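Side-chain contact in protein F-112 (PDB 2VQC), which is essential for virus function and, as a winged-helix protein of Sulfolobus spindle-shaped virus 1, probably binds DNA: residues Q67-R71 against K72-K76. Numbering follows the deposited sequence.
Sequences QYKNR and KTTFK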
loop_
_atom_site.group_PDB
_atom_site.type_symbol
_atom_site.label_atom_id
_atom_site.label_comp_id
_atom_site.label_asym_id
_atom_site.label_seq_id
_atom_site.Cartn_x
_atom_site.Cartn_y
_atom_site.Cartn_z
ATOM N N GLN A 67 -4.795 8.539 2.084
ATOM C CA GLN A 67 -5.987 9.065 2.736
ATOM C C GLN A 67 -6.157 8.386 4.090
ATOM O O GLN A 67 -6.881 7.400 4.219
ATOM C CB GLN A 67 -7.218 8.858 1.852
ATOM C CG GLN A 67 -7.127 9.603 0.527
ATOM C CD GLN A 67 -8.334 9.393 -0.367
ATOM O OE1 GLN A 67 -9.147 8.494 -0.143
ATOM N NE2 GLN A 67 -8.452 10.224 -1.393
ATOM N N TYR A 68 -5.452 8.908 5.089
ATOM C CA TYR A 68 -5.588 8.424 6.455
ATOM C C TYR A 68 -6.874 8.996 7.032
ATOM O O TYR A 68 -6.984 10.204 7.248
ATOM C CB TYR A 68 -4.390 8.830 7.319
ATOM C CG TYR A 68 -4.430 8.241 8.716
ATOM C CD1 TYR A 68 -4.021 6.931 8.948
ATOM C CD2 TYR A 68 -4.886 8.990 9.801
ATOM C CE1 TYR A 68 -4.060 6.378 10.226
ATOM C CE2 TYR A 68 -4.928 8.447 11.083
ATOM C CZ TYR A 68 -4.514 7.140 11.287
ATOM O OH TYR A 68 -4.550 6.595 12.549
ATOM N N LYS A 69 -7.844 8.118 7.261
ATOM C CA LYS A 69 -9.129 8.506 7.835
ATOM C C LYS A 69 -9.479 7.565 8.982
ATOM O O LYS A 69 -8.931 6.463 9.083
ATOM C CB LYS A 69 -10.232 8.535 6.762
ATOM C CG LYS A 69 -10.161 7.426 5.720
ATOM C CD LYS A 69 -11.072 7.705 4.534
ATOM C CE LYS A 69 -10.859 6.686 3.423
ATOM N NZ LYS A 69 -11.551 7.076 2.165
ATOM N N ASN A 70 -10.384 8.017 9.848
ATOM C CA ASN A 70 -10.725 7.291 11.074
ATOM C C ASN A 70 -11.222 5.867 10.806
ATOM O O ASN A 70 -11.047 4.980 11.646
ATOM C CB ASN A 70 -11.766 8.076 11.888
ATOM C CG ASN A 70 -11.879 7.601 13.336
ATOM O OD1 ASN A 70 -12.750 8.059 14.077
ATOM N ND2 ASN A 70 -10.998 6.693 13.744
ATOM N N ARG A 71 -11.837 5.654 9.642
ATOM C CA ARG A 71 -12.239 4.308 9.231
ATOM C C ARG A 71 -11.012 3.439 8.940
ATOM O O ARG A 71 -10.856 2.376 9.539
ATOM C CB ARG A 71 -13.217 4.330 8.039
ATOM C CG ARG A 71 -12.767 5.106 6.800
ATOM C CD ARG A 71 -13.722 4.906 5.633
ATOM N NE ARG A 71 -13.700 3.530 5.134
ATOM C CZ ARG A 71 -14.335 3.105 4.042
ATOM N NH1 ARG A 71 -15.058 3.940 3.300
ATOM N NH2 ARG A 71 -14.245 1.829 3.685
ATOM N N LYS A 72 -10.128 3.911 8.061
ATOM C CA LYS A 72 -8.955 3.139 7.644
ATOM C C LYS A 72 -8.057 3.913 6.675
ATOM O O LYS A 72 -8.517 4.801 5.954
ATOM C CB LYS A 72 -9.378 1.819 6.984
ATOM C CG LYS A 72 -10.160 1.992 5.691
ATOM C CD LYS A 72 -11.141 0.856 5.459
ATOM C CE LYS A 72 -10.471 -0.504 5.451
ATOM N NZ LYS A 72 -11.451 -1.549 5.069
ATOM N N THR A 73 -6.776 3.549 6.666
ATOM C CA THR A 73 -5.811 4.075 5.701
ATOM C C THR A 73 -6.139 3.570 4.299
ATOM O O THR A 73 -6.319 2.366 4.085
ATOM C CB THR A 73 -4.367 3.647 6.052
ATOM O OG1 THR A 73 -4.049 4.063 7.388
ATOM C CG2 THR A 73 -3.361 4.254 5.074
ATOM N N THR A 74 -6.219 4.500 3.351
ATOM C CA THR A 74 -6.533 4.173 1.966
ATOM C C THR A 74 -5.570 4.906 1.042
ATOM O O THR A 74 -5.434 6.124 1.120
ATOM C CB THR A 74 -7.981 4.577 1.606
ATOM O OG1 THR A 74 -8.890 4.073 2.596
ATOM C CG2 THR A 74 -8.374 4.035 0.232
ATOM N N PHE A 75 -4.905 4.157 0.171
ATOM C CA PHE A 75 -4.009 4.728 -0.821
ATOM C C PHE A 75 -4.806 5.003 -2.084
ATOM O O PHE A 75 -5.577 4.157 -2.531
ATOM C CB PHE A 75 -2.855 3.767 -1.104
ATOM C CG PHE A 75 -2.061 3.418 0.118
ATOM C CD1 PHE A 75 -0.976 4.189 0.497
ATOM C CD2 PHE A 75 -2.426 2.338 0.917
ATOM C CE1 PHE A 75 -0.248 3.879 1.643
ATOM C CE2 PHE A 75 -1.705 2.023 2.064
ATOM C CZ PHE A 75 -0.612 2.797 2.426
ATOM N N LYS A 76 -4.629 6.193 -2.647
ATOM C CA LYS A 76 -5.331 6.584 -3.861
ATOM C C LYS A 76 -4.350 7.045 -4.930
ATOM O O LYS A 76 -3.453 7.844 -4.659
ATOM C CB LYS A 76 -6.339 7.694 -3.562
ATOM C CG LYS A 76 -7.159 8.117 -4.774
ATOM C CD LYS A 76 -8.383 8.922 -4.377
ATOM C CE LYS A 76 -9.288 9.173 -5.571
ATOM N NZ LYS A 76 -10.604 9.751 -5.161
#
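Gln67 and Thr74 form an antiparallel hydrogen-bonded pair next to the turn of a beta hairpin: Gln67 N gives its hydrogen to Thr74 O at 2.7 Å, and Thr74 N returns a bond to Gln67 O at 3.1 Å. The side chains of both residues rise from one face of the sheet, with Lys69 and Lys76 flanking them. Extended beyond CG, the Gln67 chain carries its amide to the Lys76 methylenes, where Gln67 NE2 lies 3.3 Å from Lys76 CD. Glu65, on the same strand, accepts a hydrogen bond from this NE2 and so helps to fix the amide. On the turn side of Thr74, the Lys69 chain reaches back along the hairpin. Lys69 CG rests 3.1 Å from Lys72 O, and Lys69 CE meets Thr74 OG1 at 3.4 Å. That hydroxyl gives a weak hydrogen bond to Lys72 O, two residues back in the chain. Strands 64-68 and 73-77 with the loop joining them make up the wing of the winged-helix fold, and strand 73-77 is the middle one of its small antiparallel sheet. Tyr68 and Thr73 project from the other face. With Tyr68 CG anti to the backbone N (chi1 -175°), the ring edge comes beside the Thr73 hydroxyl, and Thr73 OG1 sits near the ring plane, 3.3 Å from Tyr68 CD1. Thr73 also touches Gln50 of helix 43-59. At the turn, Lys72 CD lies at the edge of the Arg71 guanidinium, 3.7 Å from Arg71 NH2. The like charges come no closer than 4.6 Å, between Arg71 NH2 and Lys72 NZ, and the lysine forms a salt bridge with Glu33, which probably eases their repulsion.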